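Local coordinates for protein pectate lyase 1 (Juniperus ashei, PDB 1PXZ) that cleaves pectate by calcium-dependent elimination, though with low activity, and is the major allergen of cedar pollen, at residues G105-M110 with H124-S129; G150-M155 with S169-G174. One frame throughout, in Å; residues are numbered along the deposited sequence.

Overall arrangement
Along the chain, interaction 1 comes first: residues 105-110 lead into strand 108-111, the chain runs through strands 114-119 and 122-124, and residues 124-129 return to close one coil of the parallel beta-helix. After the antiparallel pair 132-137 and 141-145, interaction 2 repeats the plan: residues 150-155 open strand 153-156, and residues 169-174 close the coil after strands 161-164 and 167-169, leading towards strand 174-179. The two loops follow in series, neither nested nor crossed. They are stacked side by side, however, with centres about 6 Å apart, and probable backbone hydrogen bonds join Leu108 and Met110 to Thr154, because strands 108-111 and 153-156 are neighbours in one parallel sheet.

Interaction 1 of 2, residues G105-M110 with H124-S129; sequences GPCLFM and HGCNTS
The carbonyl oxygen of Gly105 is gripped twice, by one hydrogen bond and one weaker C-H contact. Asn127 N donates to Gly105 O at 3.0 Å, arriving from above the carbonyl plane, 57° out of it. Beside it the CA-H of Cys126 approaches Gly105 O at 3.3 Å, so successive C-H and N-H groups of residues 126 and 127 converge on one oxygen. Glycine fits at 105, where a side chain would crowd the CD of Pro106, and at 125, where the backbone takes a positive phi.

Next to this polar contact, Cys107 SG and Cys126 SG are covalently joined at 2.0 Å. Both sulfurs sit anti to their own carbonyl carbons, beside the backbone N, and the bridge twists with the left-handed sense (chi3 -95°), close to the relaxed right angle. One residue before the disulfide, the Pro106 ring lies against Ser129, CB to CB 3.9 Å, an apolar touch that suits a rigid proline. Ser129 OG occupies the crowded position between N and C, and its hydrogen bond is with Gln148 N. The Asn127 side chain leads away from the contact, its CG anti to the backbone N.

The disulfide and the hydrogen bond thus join the start of one coil to its end, a loop closure on the right-handed parallel beta-helix characteristic of pectate lyases.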
# COMPACT_ATOMS: atom_id res chain seq x y z
N GLY A 105 14.69 6.41 -11.05
CA GLY A 105 14.36 7.71 -10.49
C GLY A 105 13.53 7.54 -9.22
O GLY A 105 13.19 6.41 -8.87
N PRO A 106 13.22 8.65 -8.56
CA PRO A 106 12.34 8.65 -7.39
C PRO A 106 10.90 8.35 -7.83
O PRO A 106 10.60 8.40 -9.01
CB PRO A 106 12.43 10.06 -6.82
CG PRO A 106 13.03 10.89 -7.90
CD PRO A 106 13.75 9.99 -8.86
N CYS A 107 10.04 8.04 -6.85
CA CYS A 107 8.69 7.60 -7.19
C CYS A 107 7.63 8.46 -6.53
O CYS A 107 7.74 9.69 -6.61
CB CYS A 107 8.59 6.09 -6.86
SG CYS A 107 9.65 5.15 -8.02
N LEU A 108 6.62 7.87 -5.89
CA LEU A 108 5.41 8.60 -5.52
C LEU A 108 5.34 8.95 -4.04
O LEU A 108 5.65 8.13 -3.17
CB LEU A 108 4.15 7.78 -5.83
CG LEU A 108 4.01 7.32 -7.30
CD1 LEU A 108 2.75 6.49 -7.47
CD2 LEU A 108 4.03 8.53 -8.22
N PHE A 109 4.93 10.19 -3.82
CA PHE A 109 4.91 10.79 -2.50
C PHE A 109 3.58 11.48 -2.25
O PHE A 109 3.02 12.14 -3.11
CB PHE A 109 6.05 11.81 -2.32
CG PHE A 109 7.44 11.19 -2.28
CD1 PHE A 109 8.05 10.71 -3.44
CD2 PHE A 109 8.13 11.10 -1.09
CE1 PHE A 109 9.30 10.12 -3.44
CE2 PHE A 109 9.38 10.51 -1.07
CZ PHE A 109 9.96 10.04 -2.22
N MET A 110 3.06 11.31 -1.04
CA MET A 110 1.86 12.03 -0.63
C MET A 110 2.10 12.63 0.75
O MET A 110 2.53 11.91 1.66
CB MET A 110 0.65 11.09 -0.61
CG MET A 110 0.16 10.70 -2.01
SD MET A 110 -0.60 9.06 -1.95
CE MET A 110 0.90 8.05 -1.86
N HIS A 124 8.88 0.04 -9.92
CA HIS A 124 10.07 -0.72 -9.55
C HIS A 124 11.32 0.08 -9.88
O HIS A 124 11.23 1.00 -10.69
CB HIS A 124 10.09 -2.05 -10.29
CG HIS A 124 9.94 -1.87 -11.77
ND1 HIS A 124 10.99 -1.41 -12.53
CD2 HIS A 124 8.90 -2.06 -12.61
CE1 HIS A 124 10.61 -1.34 -13.79
NE2 HIS A 124 9.35 -1.72 -13.86
N GLY A 125 12.42 -0.27 -9.23
CA GLY A 125 13.68 0.42 -9.40
C GLY A 125 13.67 1.83 -8.83
O GLY A 125 14.45 2.66 -9.29
N CYS A 126 12.82 2.14 -7.84
CA CYS A 126 12.85 3.49 -7.30
C CYS A 126 14.17 3.75 -6.59
O CYS A 126 14.75 2.87 -5.95
CB CYS A 126 11.70 3.73 -6.31
SG CYS A 126 10.09 3.39 -7.07
N ASN A 127 14.66 4.97 -6.68
CA ASN A 127 15.99 5.25 -6.16
C ASN A 127 16.04 6.50 -5.30
O ASN A 127 15.14 7.32 -5.42
CB ASN A 127 16.95 5.47 -7.34
CG ASN A 127 18.40 5.38 -6.90
OD1 ASN A 127 19.17 6.32 -7.09
ND2 ASN A 127 18.73 4.24 -6.31
N THR A 128 17.07 6.61 -4.49
CA THR A 128 17.29 7.79 -3.65
C THR A 128 17.24 9.07 -4.48
O THR A 128 17.78 9.17 -5.58
CB THR A 128 18.65 7.72 -2.94
OG1 THR A 128 18.61 6.61 -2.03
CG2 THR A 128 18.88 8.98 -2.11
N SER A 129 16.54 10.08 -3.96
CA SER A 129 16.50 11.29 -4.79
C SER A 129 17.58 12.26 -4.34
O SER A 129 18.20 12.10 -3.28
CB SER A 129 15.12 11.94 -4.69
OG SER A 129 14.93 12.45 -3.36

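Interaction 2 of 2, residues G150-M155 with S169-G174; sequences GDAITM and SDCSDG
Two aspartates, each with CG anti to its own carbonyl carbon and beside the backbone N, reach across this contact to backbone N-H groups. Asp173, with chi1 at -65°, places OD2 2.8 Å from Gly150 N and receives that bond on its anti lone pair. The same OD2 takes a second bond, from Ser172 OG at 3.0 Å, which comes from above the carboxylate plane; the serine hydroxyl can do so because it stands in the crowded position between N and carbonyl carbon. Asp151 answers in the other direction: its OD1, again through the anti lone pair, accepts a short bond of 2.6 Å from Gly174 N.

The carboxylate planes stand nearly perpendicular, 88° apart, and Asp151 OD1 remains 4.9 Å from Asp173 OD2. The N-H groups bound to each carboxylate would probably ease the repulsion of two like charges. Main-chain bonds complete the join: Asp173 N to Gly150 O at 3.1 Å, nearly straight at 162°, and Ala152 N to Gly174 O at 3.0 Å. Glycine is needed at 150, because Ser172 OG lies 3.2 Å from Gly150 CA, where a CB would clash. The small Ala152 leaves its methyl against the sulfur of Cys171, which also touches Cys126.

Asp173 probably belongs to the calcium site, together with its neighbour Asp149 and with Asp177, which the Asp151 side chain touches. The contact lies at the start of strand 153-156, which runs between parallel strands 108-111 and 174-179: Ala152 and Thr154 bond through their backbones to Leu108, the Ile153 backbone bonds to those of Leu175 and Asp177, and the Ile153 side chain packs inward on Ile163 of strand 161-164.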
# COMPACT_ATOMS: atom_id res chain seq x y z
N GLY A 150 14.45 5.79 -1.54
CA GLY A 150 13.92 5.16 -2.72
C GLY A 150 12.76 4.22 -2.44
O GLY A 150 12.84 3.01 -2.70
N ASP A 151 11.69 4.77 -1.89
CA ASP A 151 10.47 4.03 -1.62
C ASP A 151 9.54 4.13 -2.82
O ASP A 151 9.48 5.18 -3.46
CB ASP A 151 9.72 4.58 -0.40
CG ASP A 151 10.52 4.51 0.89
OD1 ASP A 151 11.33 3.58 1.05
OD2 ASP A 151 10.35 5.40 1.75
N ALA A 152 8.79 3.07 -3.10
CA ALA A 152 7.86 3.18 -4.23
C ALA A 152 6.71 4.14 -3.94
O ALA A 152 6.31 4.94 -4.76
CB ALA A 152 7.30 1.81 -4.59
N ILE A 153 6.16 4.03 -2.74
CA ILE A 153 5.02 4.87 -2.36
C ILE A 153 5.24 5.38 -0.96
O ILE A 153 5.45 4.55 -0.06
CB ILE A 153 3.72 4.06 -2.44
CG1 ILE A 153 3.35 3.57 -3.85
CG2 ILE A 153 2.57 4.86 -1.83
CD1 ILE A 153 2.18 2.62 -3.92
N THR A 154 5.21 6.69 -0.77
CA THR A 154 5.45 7.21 0.59
C THR A 154 4.28 8.07 1.04
O THR A 154 3.89 8.93 0.24
CB THR A 154 6.74 8.06 0.65
OG1 THR A 154 7.86 7.22 0.34
CG2 THR A 154 6.95 8.60 2.05
N MET A 155 3.74 7.84 2.23
CA MET A 155 2.63 8.65 2.72
C MET A 155 3.00 9.28 4.07
O MET A 155 3.38 8.54 4.98
CB MET A 155 1.34 7.84 2.85
CG MET A 155 0.73 7.43 1.51
SD MET A 155 -0.56 6.16 1.74
CE MET A 155 0.56 4.75 1.81
N SER A 169 8.04 -3.81 -6.85
CA SER A 169 9.18 -4.71 -6.69
C SER A 169 10.49 -3.94 -6.74
O SER A 169 10.50 -2.81 -7.24
CB SER A 169 9.18 -5.78 -7.80
OG SER A 169 9.31 -5.19 -9.09
N ASP A 170 11.56 -4.52 -6.23
CA ASP A 170 12.92 -4.10 -6.48
C ASP A 170 13.16 -2.61 -6.34
O ASP A 170 13.64 -1.98 -7.30
CB ASP A 170 13.25 -4.53 -7.93
CG ASP A 170 14.73 -4.37 -8.26
OD1 ASP A 170 15.56 -4.37 -7.32
OD2 ASP A 170 15.02 -4.23 -9.46
N CYS A 171 12.86 -2.04 -5.18
CA CYS A 171 13.22 -0.65 -4.94
C CYS A 171 14.40 -0.56 -3.99
O CYS A 171 14.77 -1.56 -3.37
CB CYS A 171 12.01 0.12 -4.37
SG CYS A 171 10.82 0.31 -5.75
N SER A 172 15.00 0.63 -3.86
CA SER A 172 16.21 0.66 -3.02
C SER A 172 15.86 0.58 -1.55
O SER A 172 16.63 -0.03 -0.79
CB SER A 172 17.06 1.90 -3.33
OG SER A 172 16.33 3.07 -3.03
N ASP A 173 14.74 1.14 -1.12
CA ASP A 173 14.43 1.10 0.32
C ASP A 173 13.13 0.37 0.57
O ASP A 173 13.17 -0.87 0.61
CB ASP A 173 14.39 2.52 0.88
CG ASP A 173 15.79 3.13 0.76
OD1 ASP A 173 16.64 2.77 1.61
OD2 ASP A 173 16.04 3.93 -0.16
N GLY A 174 12.00 1.05 0.71
CA GLY A 174 10.76 0.31 0.92
C GLY A 174 9.83 0.31 -0.28
O GLY A 174 10.01 1.02 -1.27